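Long-range contacts in arginine kinase (Anthopleura japonica, PDB 4RF6), which catalyses the reversible transfer of a phosphoryl group from ATP to L-arginine, giving N(omega)-phospho-L-arginine and ADP: residues K12-N17 / T56-I61; I413-E418 / E555-N560. All blocks are in the same frame, centred on the assembly; numbering follows the deposited sequence.

Overall arrangement
The chain carries two approximate phosphagen kinase repeats in tandem, and each of the two contacts belongs to one of them. Interaction 1 comes first along the chain and is complete before interaction 2 begins; their centres lie about 61 Å apart, on opposite sides of the chain's centre, and they do not touch. Interaction 1 is internal to one small domain, joining helices 7-14 and 57-66 of the first repeat's N-terminal domain. Interaction 2 bridges the small and catalytic domains of the second repeat, helix 409-418 meeting helix 552-557. By sequence, helices 57-66 and 409-418 are counterparts: interaction 1 uses the beginning of this helix, interaction 2 its later part.

Interaction 1: K12-N17 / T56-I61; sequences KFKSKN and TLWDCI
W58 and D59, in the first turn of helix 57-66, receive F13, K14 and N17 from segment 12-17, a helix-helix contact inside the small N-terminal domain of the first phosphagen kinase repeat. T56 starts the second helix with a capping box: its OG1 accepts from D59 N, while its own N donates to D59 OD2 at 2.9 Å. The indole of W58 follows. K14 covers one of its faces, CB standing 3.7 Å from the centroid of the six-membered ring and 13° off the normal, a CH-pi contact. F13 CB approaches obliquely, 3.6 Å from W58 CZ2. At the ring edge N17, the positive-phi residue of the Schellman motif after helix 7-14, brings OD1 to 3.2 Å from W58 CD1; a water between this OD1 and W58 N accepts from the latter. Beyond the segments, W58 NE1 bonds to A18 O and N17 ND2 to K47 O. D59 OD1 forms a salt bridge with K14 NZ at 2.9 Å, the ammonium lying above the carboxylate plane; a bend at chi4 (100°) sets NZ there. Under the indole, on the face opposite K14, I61 CD1 sits 4.0 Å from the plane of the W58 ring.

Interaction 2: I413-E418 / E555-N560; sequences INSGVE and EAAGVN
N414 and S415 meet A556 and A557 in a small interdomain contact, with helix 409-418 of the N-terminal domain set against the C-terminal end of helix 552-557 of the catalytic domain, both in the second repeat. The backbones come close, S415 CA lying 4.6 Å from A556 CA, which the short alanine side chain permits. A556 CB packs against S415, 3.7 Å from both its CA and its OG, and E418 adds its CB at 4.1 Å from A556 CB while its carboxylate leads away from the contact. Beside this, A557 CB lies 4.1 Å from S415 CB, and Y427 touches both residues.

The polar link is made by N414. Its chi1 of -169° sets CG anti to the backbone N. From the end of the amide, ND2 donates to A556 O of the neighbouring helix at 2.9 Å. The bond is nearly straight, 167° at the hydrogen, and the acceptor lies in the amide plane. A556 O belongs to the last helical turn, which ends in a Schellman motif: G558 takes a positive phi (94°), and the chain turns out of the helix. S415 OG makes a second link between the domains, bonding to F553 O one turn earlier in the same catalytic-domain helix. The other end of the N414 amide, OD1, has a weak hydrogen bond from R370 NH2, at the start of the second repeat. Past the Schellman turn, N560 ND2 folds back to donate to E555 OE1 at 3.0 Å.

Interaction 1: K12-N17 / T56-I61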
loop_
_atom_site.group_PDB
_atom_site.type_symbol
_atom_site.label_atom_id
_atom_site.label_comp_id
_atom_site.label_asym_id
_atom_site.label_seq_id
_atom_site.Cartn_x
_atom_site.Cartn_y
_atom_site.Cartn_z
ATOM N N LYS A 12 0.905 48.275 1.058
ATOM C CA LYS A 12 0.963 49.686 0.682
ATOM C C LYS A 12 -0.141 50.051 -0.306
ATOM O O LYS A 12 -0.762 51.112 -0.202
ATOM C CB LYS A 12 2.315 50.031 0.061
ATOM C CG LYS A 12 3.488 50.018 1.020
ATOM C CD LYS A 12 4.690 50.697 0.379
ATOM C CE LYS A 12 6.002 50.141 0.914
ATOM N NZ LYS A 12 7.162 51.017 0.575
ATOM N N PHE A 13 -0.369 49.173 -1.275
ATOM C CA PHE A 13 -1.392 49.405 -2.284
ATOM C C PHE A 13 -2.780 49.115 -1.717
ATOM O O PHE A 13 -3.736 49.845 -1.989
ATOM C CB PHE A 13 -1.115 48.559 -3.530
ATOM C CG PHE A 13 0.131 48.965 -4.273
ATOM C CD1 PHE A 13 1.333 48.302 -4.063
ATOM C CD2 PHE A 13 0.097 50.016 -5.178
ATOM C CE1 PHE A 13 2.480 48.677 -4.743
ATOM C CE2 PHE A 13 1.237 50.400 -5.865
ATOM C CZ PHE A 13 2.431 49.729 -5.647
ATOM N N LYS A 14 -2.880 48.056 -0.915
ATOM C CA LYS A 14 -4.153 47.677 -0.306
ATOM C C LYS A 14 -4.675 48.754 0.650
ATOM O O LYS A 14 -5.860 49.083 0.634
ATOM C CB LYS A 14 -4.034 46.332 0.420
ATOM C CG LYS A 14 -5.332 45.868 1.070
ATOM C CD LYS A 14 -5.219 44.447 1.591
ATOM C CE LYS A 14 -6.498 44.010 2.298
ATOM N NZ LYS A 14 -7.367 43.160 1.439
ATOM N N SER A 15 -3.790 49.310 1.472
ATOM C CA SER A 15 -4.189 50.339 2.428
ATOM C C SER A 15 -4.635 51.631 1.740
ATOM O O SER A 15 -5.329 52.454 2.341
ATOM C CB SER A 15 -3.049 50.635 3.402
ATOM O OG SER A 15 -1.908 51.110 2.713
ATOM N N LYS A 16 -4.229 51.802 0.483
ATOM C CA LYS A 16 -4.619 52.970 -0.303
ATOM C C LYS A 16 -5.766 52.640 -1.245
ATOM O O LYS A 16 -6.301 53.528 -1.919
ATOM C CB LYS A 16 -3.430 53.498 -1.107
ATOM C CG LYS A 16 -2.405 54.240 -0.269
ATOM C CD LYS A 16 -1.248 54.737 -1.123
ATOM C CE LYS A 16 0.084 54.208 -0.602
ATOM N NZ LYS A 16 1.237 54.605 -1.463
ATOM N N ASN A 17 -6.130 51.359 -1.280
ATOM C CA ASN A 17 -7.149 50.853 -2.196
ATOM C C ASN A 17 -6.824 51.259 -3.634
ATOM O O ASN A 17 -7.695 51.689 -4.387
ATOM C CB ASN A 17 -8.539 51.350 -1.791
ATOM C CG ASN A 17 -9.654 50.446 -2.283
ATOM O OD1 ASN A 17 -9.461 49.242 -2.469
ATOM N ND2 ASN A 17 -10.836 51.024 -2.486
ATOM N N THR A 56 -14.040 42.757 0.269
ATOM C CA THR A 56 -13.713 43.709 -0.791
ATOM C C THR A 56 -12.977 43.004 -1.922
ATOM O O THR A 56 -12.581 41.844 -1.790
ATOM C CB THR A 56 -12.820 44.865 -0.275
ATOM O OG1 THR A 56 -11.501 44.371 -0.005
ATOM C CG2 THR A 56 -13.394 45.474 0.989
ATOM N N LEU A 57 -12.805 43.715 -3.033
ATOM C CA LEU A 57 -12.064 43.200 -4.173
ATOM C C LEU A 57 -10.625 42.931 -3.754
ATOM O O LEU A 57 -10.050 41.895 -4.096
ATOM C CB LEU A 57 -12.093 44.212 -5.318
ATOM C CG LEU A 57 -11.308 43.901 -6.592
ATOM C CD1 LEU A 57 -11.909 42.721 -7.345
ATOM C CD2 LEU A 57 -11.255 45.128 -7.483
ATOM N N TRP A 58 -10.050 43.870 -3.004
ATOM C CA TRP A 58 -8.687 43.718 -2.511
ATOM C C TRP A 58 -8.513 42.471 -1.651
ATOM O O TRP A 58 -7.487 41.792 -1.746
ATOM C CB TRP A 58 -8.237 44.964 -1.745
ATOM C CG TRP A 58 -7.173 45.711 -2.474
ATOM C CD1 TRP A 58 -7.288 46.930 -3.087
ATOM C CD2 TRP A 58 -5.829 45.276 -2.700
ATOM N NE1 TRP A 58 -6.091 47.282 -3.665
ATOM C CE2 TRP A 58 -5.181 46.280 -3.445
ATOM C CE3 TRP A 58 -5.110 44.134 -2.339
ATOM C CZ2 TRP A 58 -3.841 46.174 -3.835
ATOM C CZ3 TRP A 58 -3.787 44.029 -2.725
ATOM C CH2 TRP A 58 -3.164 45.043 -3.461
ATOM N N ASP A 59 -9.505 42.171 -0.811
ATOM C CA ASP A 59 -9.478 40.952 -0.005
ATOM C C ASP A 59 -9.353 39.729 -0.905
ATOM O O ASP A 59 -8.647 38.768 -0.588
ATOM C CB ASP A 59 -10.753 40.827 0.833
ATOM C CG ASP A 59 -10.824 41.843 1.954
ATOM O OD1 ASP A 59 -9.779 42.115 2.581
ATOM O OD2 ASP A 59 -11.930 42.365 2.209
ATOM N N CYS A 60 -10.046 39.777 -2.037
ATOM C CA CYS A 60 -10.069 38.654 -2.963
ATOM C C CYS A 60 -8.771 38.494 -3.747
ATOM O O CYS A 60 -8.323 37.374 -3.995
ATOM C CB CYS A 60 -11.247 38.789 -3.924
ATOM S SG CYS A 60 -12.837 38.477 -3.132
ATOM N N ILE A 61 -8.163 39.609 -4.134
ATOM C CA ILE A 61 -6.982 39.546 -4.988
ATOM C C ILE A 61 -5.678 39.543 -4.201
ATOM O O ILE A 61 -4.606 39.408 -4.788
ATOM C CB ILE A 61 -6.931 40.727 -5.978
ATOM C CG1 ILE A 61 -6.721 42.042 -5.221
ATOM C CG2 ILE A 61 -8.195 40.766 -6.845
ATOM C CD1 ILE A 61 -6.446 43.231 -6.127
HETATM O O HOH W 1 -11.166 46.929 -2.957
#

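Interaction 2: I413-E418 / E555-N560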
loop_
_atom_site.group_PDB
_atom_site.type_symbol
_atom_site.label_atom_id
_atom_site.label_comp_id
_atom_site.label_asym_id
_atom_site.label_seq_id
_atom_site.Cartn_x
_atom_site.Cartn_y
_atom_site.Cartn_z
ATOM N N ILE A 413 7.173 -18.055 -14.262
ATOM C CA ILE A 413 8.580 -18.071 -14.646
ATOM C C ILE A 413 9.194 -16.674 -14.690
ATOM O O ILE A 413 10.406 -16.526 -14.873
ATOM C CB ILE A 413 8.771 -18.757 -16.013
ATOM C CG1 ILE A 413 8.296 -17.831 -17.140
ATOM C CG2 ILE A 413 8.026 -20.095 -16.046
ATOM C CD1 ILE A 413 8.618 -18.343 -18.523
ATOM N N ASN A 414 8.363 -15.651 -14.503
ATOM C CA ASN A 414 8.799 -14.264 -14.689
ATOM C C ASN A 414 10.076 -13.877 -13.937
ATOM O O ASN A 414 10.977 -13.265 -14.510
ATOM C CB ASN A 414 7.664 -13.278 -14.375
ATOM C CG ASN A 414 7.993 -11.862 -14.810
ATOM O OD1 ASN A 414 8.042 -11.568 -16.008
ATOM N ND2 ASN A 414 8.231 -10.977 -13.841
ATOM N N SER A 415 10.166 -14.245 -12.664
ATOM C CA SER A 415 11.331 -13.881 -11.865
ATOM C C SER A 415 12.622 -14.490 -12.406
ATOM O O SER A 415 13.694 -13.890 -12.294
ATOM C CB SER A 415 11.134 -14.294 -10.409
ATOM O OG SER A 415 12.106 -13.679 -9.582
ATOM N N GLY A 416 12.521 -15.687 -12.982
ATOM C CA GLY A 416 13.683 -16.344 -13.560
ATOM C C GLY A 416 14.024 -15.782 -14.928
ATOM O O GLY A 416 15.166 -15.881 -15.387
ATOM N N VAL A 417 13.025 -15.199 -15.585
ATOM C CA VAL A 417 13.243 -14.517 -16.857
ATOM C C VAL A 417 13.847 -13.125 -16.622
ATOM O O VAL A 417 14.742 -12.700 -17.359
ATOM C CB VAL A 417 11.947 -14.442 -17.697
ATOM C CG1 VAL A 417 12.125 -13.529 -18.903
ATOM C CG2 VAL A 417 11.534 -15.829 -18.162
ATOM N N GLU A 418 13.377 -12.430 -15.584
ATOM C CA GLU A 418 13.917 -11.109 -15.245
ATOM C C GLU A 418 15.258 -11.196 -14.516
ATOM O O GLU A 418 16.116 -10.323 -14.664
ATOM C CB GLU A 418 12.918 -10.303 -14.405
ATOM C CG GLU A 418 11.674 -9.859 -15.162
ATOM C CD GLU A 418 11.982 -8.920 -16.324
ATOM O OE1 GLU A 418 12.992 -8.187 -16.258
ATOM O OE2 GLU A 418 11.204 -8.920 -17.299
ATOM N N GLU A 555 10.358 -9.376 -5.900
ATOM C CA GLU A 555 9.751 -8.289 -6.663
ATOM C C GLU A 555 9.248 -8.776 -8.018
ATOM O O GLU A 555 8.103 -8.507 -8.405
ATOM C CB GLU A 555 10.750 -7.140 -6.848
ATOM C CG GLU A 555 10.219 -5.993 -7.702
ATOM C CD GLU A 555 9.082 -5.228 -7.039
ATOM O OE1 GLU A 555 9.081 -5.105 -5.798
ATOM O OE2 GLU A 555 8.190 -4.748 -7.769
ATOM N N ALA A 556 10.091 -9.513 -8.736
ATOM C CA ALA A 556 9.722 -9.967 -10.079
ATOM C C ALA A 556 8.696 -11.104 -10.038
ATOM O O ALA A 556 8.002 -11.366 -11.018
ATOM C CB ALA A 556 10.958 -10.379 -10.859
ATOM N N ALA A 557 8.614 -11.783 -8.898
ATOM C CA ALA A 557 7.674 -12.886 -8.730
ATOM C C ALA A 557 6.276 -12.367 -8.410
ATOM O O ALA A 557 5.306 -13.123 -8.447
ATOM C CB ALA A 557 8.153 -13.819 -7.627
ATOM N N GLY A 558 6.178 -11.087 -8.065
ATOM C CA GLY A 558 4.892 -10.492 -7.734
ATOM C C GLY A 558 4.596 -10.518 -6.246
ATOM O O GLY A 558 3.475 -10.230 -5.815
ATOM N N VAL A 559 5.610 -10.867 -5.462
ATOM C CA VAL A 559 5.469 -11.033 -4.013
ATOM C C VAL A 559 5.353 -9.700 -3.253
ATOM O O VAL A 559 4.711 -9.629 -2.198
ATOM C CB VAL A 559 6.633 -11.899 -3.467
ATOM C CG1 VAL A 559 6.671 -11.899 -1.946
ATOM C CG2 VAL A 559 6.510 -13.327 -3.987
ATOM N N ASN A 560 5.949 -8.638 -3.792
ATOM C CA ASN A 560 6.022 -7.365 -3.067
ATOM C C ASN A 560 4.821 -6.432 -3.242
ATOM O O ASN A 560 4.866 -5.285 -2.796
ATOM C CB ASN A 560 7.289 -6.596 -3.455
ATOM C CG ASN A 560 8.535 -7.138 -2.793
ATOM O OD1 ASN A 560 8.473 -7.762 -1.732
ATOM N ND2 ASN A 560 9.689 -6.875 -3.407
#